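Variant surface glycoprotein MITat 1.13 (Trypanosoma brucei, PDB 6Z8H) probably forms part of the dense glycoprotein coat on the parasite surface, whose antigenic switching lets the trypanosome evade the host immune response. Local coordinates at residues A[39-42]-A[43-46]; A[115-118]-A[119-122]; A[267-270]-A[271-274]. All coordinates share one frame; numbering follows the deposited sequence.

Contact 1: residues A[39-42]-A[43-46]. With MAN (alpha-D-mannopyranose), chain C.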
# COMPACT_ATOMS: atom_id res chain seq x y z
N SER A 39 10.10 -4.49 13.64
CA SER A 39 10.01 -3.07 13.97
C SER A 39 10.94 -2.25 13.09
O SER A 39 10.54 -1.21 12.55
CB SER A 39 10.32 -2.84 15.44
OG SER A 39 10.34 -1.45 15.71
N ARG A 40 12.17 -2.71 12.89
CA ARG A 40 13.12 -1.91 12.13
C ARG A 40 12.70 -1.83 10.67
O ARG A 40 12.78 -0.77 10.04
CB ARG A 40 14.54 -2.47 12.26
CG ARG A 40 15.56 -1.49 11.67
CD ARG A 40 16.97 -2.07 11.52
NE ARG A 40 17.52 -2.60 12.76
CZ ARG A 40 18.80 -2.93 12.93
NH1 ARG A 40 19.66 -2.81 11.94
NH2 ARG A 40 19.19 -3.43 14.09
N LEU A 41 12.23 -2.94 10.11
CA LEU A 41 11.86 -2.96 8.70
C LEU A 41 10.64 -2.07 8.44
O LEU A 41 10.58 -1.35 7.42
CB LEU A 41 11.58 -4.39 8.26
CG LEU A 41 11.47 -4.66 6.76
CD1 LEU A 41 12.72 -4.13 6.03
CD2 LEU A 41 11.22 -6.13 6.44
N LEU A 42 9.68 -2.07 9.37
CA LEU A 42 8.52 -1.19 9.23
C LEU A 42 8.92 0.27 9.47
O LEU A 42 8.35 1.17 8.83
CB LEU A 42 7.43 -1.60 10.21
CG LEU A 42 6.71 -2.89 9.90
CD1 LEU A 42 5.79 -3.27 11.06
CD2 LEU A 42 5.88 -2.77 8.64
N LYS A 43 9.89 0.53 10.34
CA LYS A 43 10.39 1.90 10.50
C LYS A 43 11.11 2.38 9.25
O LYS A 43 10.99 3.55 8.87
CB LYS A 43 11.33 1.96 11.71
CG LYS A 43 10.62 2.22 13.03
CD LYS A 43 11.56 2.25 14.22
CE LYS A 43 10.81 1.86 15.49
NZ LYS A 43 11.43 2.37 16.75
N ARG A 44 11.87 1.51 8.60
CA ARG A 44 12.51 1.88 7.34
C ARG A 44 11.47 2.12 6.25
O ARG A 44 11.58 3.07 5.46
CB ARG A 44 13.48 0.79 6.91
CG ARG A 44 14.68 0.63 7.83
CD ARG A 44 15.54 -0.49 7.32
NE ARG A 44 16.12 -0.19 6.02
CZ ARG A 44 16.51 -1.11 5.14
NH1 ARG A 44 16.37 -2.41 5.42
NH2 ARG A 44 17.05 -0.77 3.99
N LEU A 45 10.44 1.28 6.19
CA LEU A 45 9.36 1.51 5.24
C LEU A 45 8.73 2.87 5.46
O LEU A 45 8.42 3.61 4.50
CB LEU A 45 8.30 0.44 5.39
CG LEU A 45 7.08 0.58 4.46
CD1 LEU A 45 7.53 0.55 3.00
CD2 LEU A 45 6.07 -0.48 4.73
N ASP A 46 8.46 3.21 6.72
CA ASP A 46 7.83 4.48 7.07
C ASP A 46 8.63 5.68 6.57
O ASP A 46 8.04 6.72 6.24
CB ASP A 46 7.62 4.57 8.58
CG ASP A 46 6.70 5.73 8.96
OD1 ASP A 46 5.47 5.61 8.74
OD2 ASP A 46 7.20 6.78 9.43
C1 MAN C . 6.32 -3.00 19.69
C2 MAN C . 6.56 -3.66 18.32
C3 MAN C . 7.86 -4.39 18.26
C4 MAN C . 9.03 -3.54 18.78
C5 MAN C . 8.70 -2.99 20.18
C6 MAN C . 9.77 -2.02 20.66
O2 MAN C . 6.71 -2.67 17.31
O3 MAN C . 8.15 -4.86 16.96
O4 MAN C . 10.22 -4.36 18.90
O5 MAN C . 7.46 -2.27 20.12
O6 MAN C . 11.02 -2.44 20.04
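Ser39 and Lys43 meet one turn apart on helix 34-75, one of the two long helices, with helix 78-129, that build the elongated helical core of this A-type variant surface glycoprotein. The backbone supplies the regular part of the contact: four successive i to i+4 hydrogen bonds run from the N-H groups of Lys43, Arg44, Leu45 and Asp46 to the carbonyls of Ser39, Arg40, Leu41 and Leu42, and the bond from Arg44 N to Arg40 O is 2.8 Å long.

The aliphatic contacts follow the same spacing. Lys43 leads its extended chain back over the preceding turn: its CG lies 3.5 Å from Ser39 O, and its CE reaches Ser39 OG at 3.4 Å. Arg44 behaves similarly, with CG 3.2 Å from Arg40 O, before its chain bends at chi3 (65°). That bend carries the guanidinium obliquely past Leu41, whose CD1 lies 4.1 Å from Arg44 NH1.

The two arginines find their acidic partners outside the eight residues. Arg40 forms salt bridges with Glu172 and Glu185, and Arg44 one with Glu182 as well as a hydrogen bond to His265, so both buried guanidinium groups have acidic partners. The apolar side, Leu41, Leu42 and Leu45, rests on Ile116 of helix 78-129.

Sugar contact completes the account. A mannose of the protein's own glycan, hydrogen-bonded to Cys35 O, lies beside Ser39. Ser39 has OG anti to its backbone nitrogen (chi1 175°), directed to Lys43, while its CB touches mannose O3 at 3.3 Å.

Contact 2: residues A[115-118]-A[119-122]. With NAG (2-acetamido-2-deoxy-beta-D-glucopyranose), chain E.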
# COMPACT_ATOMS: atom_id res chain seq x y z
N LYS A 115 6.09 -6.04 -0.26
CA LYS A 115 7.18 -6.96 0.07
C LYS A 115 7.58 -6.86 1.54
O LYS A 115 7.83 -7.89 2.18
CB LYS A 115 8.33 -6.71 -0.90
CG LYS A 115 8.05 -7.25 -2.29
CD LYS A 115 9.03 -6.73 -3.32
CE LYS A 115 8.83 -7.40 -4.68
NZ LYS A 115 10.04 -7.24 -5.52
N ILE A 116 7.59 -5.66 2.10
CA ILE A 116 7.92 -5.50 3.52
C ILE A 116 6.82 -6.08 4.40
O ILE A 116 7.12 -6.72 5.41
CB ILE A 116 8.19 -4.02 3.85
CG1 ILE A 116 9.60 -3.61 3.42
CG2 ILE A 116 7.94 -3.76 5.33
CD1 ILE A 116 9.91 -2.17 3.60
N GLU A 117 5.55 -5.86 4.06
CA GLU A 117 4.46 -6.38 4.88
C GLU A 117 4.40 -7.91 4.83
O GLU A 117 4.14 -8.55 5.85
CB GLU A 117 3.12 -5.75 4.48
CG GLU A 117 3.03 -4.26 4.84
CD GLU A 117 2.89 -4.00 6.35
OE1 GLU A 117 3.04 -4.94 7.16
OE2 GLU A 117 2.63 -2.82 6.69
N GLU A 118 4.72 -8.53 3.68
CA GLU A 118 4.81 -9.98 3.62
C GLU A 118 5.92 -10.49 4.53
O GLU A 118 5.73 -11.46 5.27
CB GLU A 118 5.03 -10.46 2.18
CG GLU A 118 5.05 -11.98 2.06
CD GLU A 118 5.10 -12.50 0.65
OE1 GLU A 118 4.87 -11.72 -0.28
OE2 GLU A 118 5.35 -13.70 0.43
N ALA A 119 7.09 -9.85 4.50
CA ALA A 119 8.18 -10.27 5.39
C ALA A 119 7.82 -10.07 6.85
O ALA A 119 8.17 -10.90 7.69
CB ALA A 119 9.45 -9.50 5.03
N ALA A 120 7.05 -9.02 7.16
CA ALA A 120 6.61 -8.75 8.52
C ALA A 120 5.70 -9.86 9.02
O ALA A 120 5.80 -10.26 10.18
CB ALA A 120 5.89 -7.40 8.56
N GLY A 121 4.86 -10.40 8.14
CA GLY A 121 4.05 -11.54 8.53
C GLY A 121 4.90 -12.75 8.88
O GLY A 121 4.64 -13.46 9.87
N VAL A 122 5.93 -13.02 8.08
CA VAL A 122 6.84 -14.09 8.45
C VAL A 122 7.48 -13.81 9.80
O VAL A 122 7.58 -14.72 10.64
CB VAL A 122 7.88 -14.37 7.34
CG1 VAL A 122 8.77 -15.55 7.74
CG2 VAL A 122 7.19 -14.68 6.04
C1 NAG E . 8.36 -15.17 0.10
C2 NAG E . 8.12 -14.76 -1.43
C3 NAG E . 7.12 -15.63 -2.10
C4 NAG E . 7.46 -17.08 -1.84
C5 NAG E . 7.66 -17.25 -0.36
C6 NAG E . 7.98 -18.68 0.00
C7 NAG E . 8.43 -12.49 -2.32
C8 NAG E . 7.94 -11.11 -2.24
N2 NAG E . 7.80 -13.33 -1.50
O3 NAG E . 7.14 -15.40 -3.48
O4 NAG E . 6.29 -17.65 -2.24
O5 NAG E . 8.73 -16.49 0.06
O6 NAG E . 7.76 -18.86 1.37
O7 NAG E . 9.26 -12.79 -3.10
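Glu117 OE1 comes within 4.0 Å of Ala120 CB, a light contact between side chains three residues apart on helix 78-129. Most of the remaining first shell is backbone. The N-H groups of Ala119, Ala120, Gly121 and Val122 each bond to the carbonyl four residues back, the shortest being Ala120 N to Ile116 O at 2.9 Å. Small side chains lie close to carbonyl oxygens of the preceding turn: Ala120 CB is 3.4 Å from Glu117 O, and the CG2 branch of Val122 lies 3.6 Å from Glu118 O.

The carboxylate of Glu118 reaches outward instead. With CG anti to the backbone nitrogen (chi1 -176°) and the chain extended beyond it, the group arrives beside the acetamido nitrogen of an N-acetylglucosamine of the protein's own N-linked glycan at Asn260. The sugar's N2 donates to Glu118 OE2 over 3.1 Å at a bent angle of 140°. Lys115 adds an apolar touch, its CG 3.9 Å from the acetamide methyl C8.

Farther out, Ile116 meets Ala264 and Leu268 of helix 260-273. The second subunit packs on Glu117, Glu118 and Val122, and its Asn124 also bonds to Glu118 OE2.

One carboxylate oxygen therefore serves a glycan amide and a partner-chain amide. Two N-H donors on OE2, with a weak, long ion pair to Lys38 of the second subunit, would probably favour the charged form of this buried acid at the dimer interface.

Contact 3: residues A[267-270]-A[271-274]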
# COMPACT_ATOMS: atom_id res chain seq x y z
N ALA A 267 13.60 -3.83 -2.49
CA ALA A 267 12.53 -2.95 -2.95
C ALA A 267 12.70 -1.54 -2.40
O ALA A 267 12.41 -0.56 -3.09
CB ALA A 267 11.17 -3.50 -2.53
N LEU A 268 13.23 -1.42 -1.18
CA LEU A 268 13.59 -0.10 -0.67
C LEU A 268 14.73 0.51 -1.49
O LEU A 268 14.67 1.69 -1.87
CB LEU A 268 13.98 -0.21 0.80
CG LEU A 268 12.86 -0.72 1.73
CD1 LEU A 268 13.36 -0.76 3.16
CD2 LEU A 268 11.62 0.18 1.58
N LYS A 269 15.74 -0.29 -1.84
CA LYS A 269 16.82 0.23 -2.68
C LYS A 269 16.29 0.69 -4.03
O LYS A 269 16.77 1.69 -4.59
CB LYS A 269 17.91 -0.81 -2.87
CG LYS A 269 19.09 -0.28 -3.64
CD LYS A 269 20.27 -1.22 -3.60
CE LYS A 269 21.51 -0.56 -4.19
NZ LYS A 269 22.65 -1.51 -4.32
N ALA A 270 15.29 -0.01 -4.58
CA ALA A 270 14.73 0.40 -5.87
C ALA A 270 14.17 1.81 -5.84
O ALA A 270 14.23 2.54 -6.85
CB ALA A 270 13.64 -0.58 -6.31
N ILE A 271 13.60 2.21 -4.71
CA ILE A 271 13.08 3.56 -4.59
C ILE A 271 14.22 4.55 -4.65
O ILE A 271 14.18 5.55 -5.38
CB ILE A 271 12.25 3.74 -3.31
CG1 ILE A 271 11.05 2.80 -3.27
CG2 ILE A 271 11.79 5.20 -3.17
CD1 ILE A 271 10.34 2.81 -1.94
N ARG A 272 15.29 4.28 -3.90
CA ARG A 272 16.44 5.18 -3.87
C ARG A 272 17.13 5.24 -5.23
O ARG A 272 17.51 6.31 -5.70
CB ARG A 272 17.42 4.72 -2.78
CG ARG A 272 16.78 4.59 -1.41
CD ARG A 272 17.83 4.55 -0.31
NE ARG A 272 18.76 3.45 -0.53
CZ ARG A 272 18.58 2.22 -0.08
NH1 ARG A 272 17.50 1.89 0.62
NH2 ARG A 272 19.49 1.29 -0.36
N SER A 273 17.24 4.10 -5.91
CA SER A 273 17.94 4.08 -7.19
C SER A 273 17.21 4.90 -8.24
O SER A 273 17.84 5.49 -9.12
CB SER A 273 18.09 2.64 -7.68
OG SER A 273 18.99 1.93 -6.86
N ALA A 274 15.88 4.97 -8.14
CA ALA A 274 15.08 5.77 -9.05
C ALA A 274 15.04 7.25 -8.67
O ALA A 274 14.47 8.06 -9.40
CB ALA A 274 13.66 5.21 -9.11
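Ile271 and Arg272 fold back over Ala267, Leu268 and Lys269 in the last turns of helix 260-273, a short helix packed against the two long helices of the A-type variant surface glycoprotein. Ile271 sets CG1 beside its backbone nitrogen (chi1 -61°), which brings that branch to 3.6 Å from Ala267 O. Its N-H makes weak bonds to Ala267 O and Leu268 O. Farther out, its side chain packs on Leu108 and Tyr48.

Arg272 bends at chi3, and Lys269 CA lies over one face of its guanidinium, 3.5 Å from the plane and offset toward the rim. Arg272 NH2 touches Lys269 CB at 3.6 Å. Lys269 crosses the arginine at about a right angle: its aliphatic carbons meet the guanidinium, and Lys269 NZ stays 5.8 Å from Arg272 NH2. The arginine charge is met by a salt bridge to Glu183, and NH1 also bonds to Tyr48 OH.

Lys269 contributes its carbonyl as well. Ser273 N approaches it nearly along the C=O axis at 2.8 Å, while Ser273 OG donates to the same Lys269 O from above the carbonyl plane at 3.2 Å.

Three single-helix contacts thus show how one repeating backbone pattern is adapted to its surroundings. Contacts 1 and 2 are mainly buried and lie on the paired helices 34-75 and 78-129; contact 3, partly exposed, lies on helix 260-273. Apolar packing joins all three: Ile116 CD1 is 3.5 Å from both Leu45 CB of contact 1 and Leu268 CD2 of contact 3, and Leu268 also touches the Arg44 guanidinium. Their polar chemistry diverges. Contacts 1 and 3 pair arginines with same-chain acids; contact 1 meets its mannose through Ser39 CB, whereas contact 2 hydrogen-bonds its sugar through a glutamate also facing the second subunit. Regular backbone bonds in the first two give way to several weak ones in the third.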